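Local coordinates for Mll2253 protein (Mesorhizobium loti, PDB 3Q63) that is of unknown function but belongs to the AHA1 family, whose Bet v 1-like fold often encloses a hydrophobic pocket, so it may bind a small ligand, at residues Ala27-His32 and Lys72-Thr77. Numbering follows the deposited sequence.
Sequences ALTQPH and KTLSYT
Leu74 reaches from strand 73-77 to the end of helix 21-29 with a single methyl, CD2, which meets both Leu28 and Thr29. With CG anti to the backbone N (chi1 174°), the isobutyl group extends off the strand and carries CD2 to 3.8 Å from CG2 of Thr29, the two side chains crossing at a slant. The same methyl lies 3.6 Å from the backbone O of Leu28 and 4.3 Å from its CB, so it is the base of Leu28, rather than its branched end, that receives Leu74. Threonine suits its buried place because its branches do different work: CG2 turns to the leucine, while OG1 (chi1 58°) hydrogen-bonds back to the carbonyl of Trp25 within the helix. Apolar leucines suit the buried layer between helix and sheet, Leu28 packing on Leu97 and Leu74 on Val68; Phe43 touches both Thr29 and Leu74. No direct hydrogen bond joins the segments; a water donates to Leu28 O at 2.7 Å and lies 2.9 Å from Tyr76 OH, in the ring plane at its edge. In the last turn of the helix, where carbonyls run out of following helical N-H groups, the water gives this O a polar partner. Tyr76, on the same strand face as Leu74, reaches across the wider gap with its ring and para hydroxyl, and the water completes the link; Phe51 meets that ring edge-to-face. Helix 21-29, inserted with helix 31-37 between the first two strands, thus packs on the curved antiparallel sheet that also wraps the long helix 118-141, as in the helix-grip fold of the Bet v 1-like superfamily.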
ATOM      1  N   ALA B  27       3.519 -19.889  -4.726  1.00 18.03           N
ATOM      2  CA  ALA B  27       3.474 -18.436  -4.858  1.00 17.09           C
ATOM      3  C   ALA B  27       2.631 -17.801  -3.749  1.00 17.27           C
ATOM      4  O   ALA B  27       2.826 -16.638  -3.403  1.00 17.47           O
ATOM      5  CB  ALA B  27       2.920 -18.052  -6.230  1.00 17.83           C
ATOM      6  N   LEU B  28       1.696 -18.565  -3.192  1.00 18.00           N
ATOM      7  CA  LEU B  28       0.823 -18.062  -2.129  1.00 18.74           C
ATOM      8  C   LEU B  28       1.366 -18.295  -0.716  1.00 18.35           C
ATOM      9  O   LEU B  28       0.905 -17.674   0.241  1.00 16.43           O
ATOM     10  CB  LEU B  28      -0.556 -18.725  -2.227  1.00 18.41           C
ATOM     11  CG  LEU B  28      -1.405 -18.427  -3.464  1.00 19.83           C
ATOM     12  CD1 LEU B  28      -2.580 -19.376  -3.526  1.00 19.36           C
ATOM     13  CD2 LEU B  28      -1.868 -16.982  -3.429  1.00 19.43           C
ATOM     14  N   THR B  29       2.344 -19.189  -0.594  1.00 17.76           N
ATOM     15  CA  THR B  29       2.904 -19.545   0.703  1.00 18.29           C
ATOM     16  C   THR B  29       4.400 -19.283   0.891  1.00 19.22           C
ATOM     17  O   THR B  29       4.935 -19.510   1.970  1.00 17.86           O
ATOM     18  CB  THR B  29       2.641 -21.032   0.997  1.00 19.99           C
ATOM     19  OG1 THR B  29       3.217 -21.829  -0.045  1.00 16.48           O
ATOM     20  CG2 THR B  29       1.139 -21.304   1.065  1.00 19.47           C
ATOM     21  N   GLN B  30       5.074 -18.814  -0.153  1.00 22.30           N
ATOM     22  CA  GLN B  30       6.506 -18.532  -0.068  1.00 23.83           C
ATOM     23  C   GLN B  30       6.725 -17.036   0.099  1.00 22.89           C
ATOM     24  O   GLN B  30       6.386 -16.255  -0.786  1.00 21.96           O
ATOM     25  CB  GLN B  30       7.205 -18.999  -1.336  1.00 25.59           C
ATOM     26  CG  GLN B  30       7.130 -20.491  -1.565  1.00 30.04           C
ATOM     27  CD  GLN B  30       8.380 -21.195  -1.121  1.00 33.40           C
ATOM     28  OE1 GLN B  30       8.712 -21.213   0.066  1.00 35.85           O
ATOM     29  NE2 GLN B  30       9.096 -21.777  -2.074  1.00 34.09           N
ATOM     30  N   PRO B  31       7.318 -16.623   1.230  1.00 23.61           N
ATOM     31  CA  PRO B  31       7.582 -15.210   1.517  1.00 23.59           C
ATOM     32  C   PRO B  31       8.165 -14.400   0.367  1.00 23.07           C
ATOM     33  O   PRO B  31       7.634 -13.343   0.017  1.00 21.02           O
ATOM     34  CB  PRO B  31       8.537 -15.276   2.706  1.00 23.87           C
ATOM     35  CG  PRO B  31       8.065 -16.474   3.435  1.00 23.34           C
ATOM     36  CD  PRO B  31       7.842 -17.475   2.313  1.00 21.90           C
ATOM     37  N   HIS B  32       9.253 -14.890  -0.225  1.00 22.40           N
ATOM     38  CA  HIS B  32       9.900 -14.159  -1.316  1.00 24.65           C
ATOM     39  C   HIS B  32       9.016 -14.074  -2.558  1.00 24.03           C
ATOM     40  O   HIS B  32       9.150 -13.155  -3.364  1.00 24.71           O
ATOM     41  CB  HIS B  32      11.255 -14.798  -1.669  1.00 26.87           C
ATOM     42  CG  HIS B  32      11.146 -16.060  -2.473  1.00 30.91           C
ATOM     43  ND1 HIS B  32      10.621 -17.228  -1.965  1.00 32.73           N
ATOM     44  CD2 HIS B  32      11.522 -16.338  -3.746  1.00 33.07           C
ATOM     45  CE1 HIS B  32      10.681 -18.175  -2.887  1.00 32.59           C
ATOM     46  NE2 HIS B  32      11.223 -17.660  -3.976  1.00 32.34           N
ATOM     47  N   LYS B  72      -4.615 -26.795  -1.543  1.00 26.28           N
ATOM     48  CA  LYS B  72      -6.073 -26.691  -1.594  1.00 26.01           C
ATOM     49  C   LYS B  72      -6.688 -25.450  -0.957  1.00 24.56           C
ATOM     50  O   LYS B  72      -7.428 -24.714  -1.617  1.00 24.97           O
ATOM     51  CB  LYS B  72      -6.703 -27.940  -0.972  1.00 28.38           C
ATOM     52  CG  LYS B  72      -6.389 -29.229  -1.719  1.00 31.41           C
ATOM     53  CD  LYS B  72      -7.045 -30.432  -1.055  1.00 33.52           C
ATOM     54  CE  LYS B  72      -6.767 -31.715  -1.831  1.00 35.06           C
ATOM     55  NZ  LYS B  72      -7.474 -32.882  -1.229  1.00 37.48           N
ATOM     56  N   THR B  73      -6.384 -25.220   0.319  1.00 21.63           N
ATOM     57  CA  THR B  73      -6.943 -24.079   1.036  1.00 21.29           C
ATOM     58  C   THR B  73      -5.932 -23.351   1.915  1.00 19.78           C
ATOM     59  O   THR B  73      -5.044 -23.963   2.511  1.00 18.11           O
ATOM     60  CB  THR B  73      -8.118 -24.519   1.940  1.00 21.61           C
ATOM     61  OG1 THR B  73      -9.046 -25.293   1.174  1.00 28.07           O
ATOM     62  CG2 THR B  73      -8.836 -23.308   2.509  1.00 26.52           C
ATOM     63  N   LEU B  74      -6.090 -22.036   2.003  1.00 15.35           N
ATOM     64  CA  LEU B  74      -5.229 -21.207   2.821  1.00 16.34           C
ATOM     65  C   LEU B  74      -6.030 -20.015   3.331  1.00 16.46           C
ATOM     66  O   LEU B  74      -6.635 -19.285   2.547  1.00 17.28           O
ATOM     67  CB  LEU B  74      -4.027 -20.715   2.011  1.00 13.86           C
ATOM     68  CG  LEU B  74      -3.088 -19.716   2.703  1.00 16.82           C
ATOM     69  CD1 LEU B  74      -2.517 -20.324   3.976  1.00 16.57           C
ATOM     70  CD2 LEU B  74      -1.973 -19.326   1.748  1.00 15.48           C
ATOM     71  N   SER B  75      -6.043 -19.819   4.642  1.00 16.82           N
ATOM     72  CA  SER B  75      -6.771 -18.692   5.211  1.00 18.22           C
ATOM     73  C   SER B  75      -5.982 -18.025   6.317  1.00 16.50           C
ATOM     74  O   SER B  75      -5.248 -18.681   7.055  1.00 16.62           O
ATOM     75  CB  SER B  75      -8.126 -19.149   5.761  1.00 18.77           C
ATOM     76  OG  SER B  75      -8.801 -18.079   6.402  1.00 23.42           O
ATOM     77  N   TYR B  76      -6.124 -16.707   6.407  1.00 15.93           N
ATOM     78  CA  TYR B  76      -5.466 -15.918   7.439  1.00 14.74           C
ATOM     79  C   TYR B  76      -6.173 -14.590   7.648  1.00 15.65           C
ATOM     80  O   TYR B  76      -6.854 -14.092   6.737  1.00 14.75           O
ATOM     81  CB  TYR B  76      -3.978 -15.672   7.123  1.00 14.54           C
ATOM     82  CG  TYR B  76      -3.613 -15.200   5.721  1.00 13.38           C
ATOM     83  CD1 TYR B  76      -3.103 -16.096   4.781  1.00 15.22           C
ATOM     84  CD2 TYR B  76      -3.690 -13.850   5.365  1.00 14.57           C
ATOM     85  CE1 TYR B  76      -2.668 -15.666   3.524  1.00 16.52           C
ATOM     86  CE2 TYR B  76      -3.258 -13.407   4.110  1.00 14.72           C
ATOM     87  CZ  TYR B  76      -2.747 -14.321   3.196  1.00 17.07           C
ATOM     88  OH  TYR B  76      -2.309 -13.892   1.957  1.00 13.87           O
ATOM     89  N   THR B  77      -6.030 -14.032   8.851  1.00 15.50           N
ATOM     90  CA  THR B  77      -6.643 -12.747   9.175  1.00 15.24           C
ATOM     91  C   THR B  77      -5.914 -11.663   8.402  1.00 14.85           C
ATOM     92  O   THR B  77      -4.749 -11.814   8.026  1.00 13.10           O
ATOM     93  CB  THR B  77      -6.542 -12.402  10.688  1.00 15.12           C
ATOM     94  OG1 THR B  77      -5.183 -12.552  11.117  1.00 17.85           O
ATOM     95  CG2 THR B  77      -7.452 -13.301  11.525  1.00 14.99           C
TER
HETATM   96  O   HOH W   1      -0.970 -15.772   0.177  1.00 14.04           O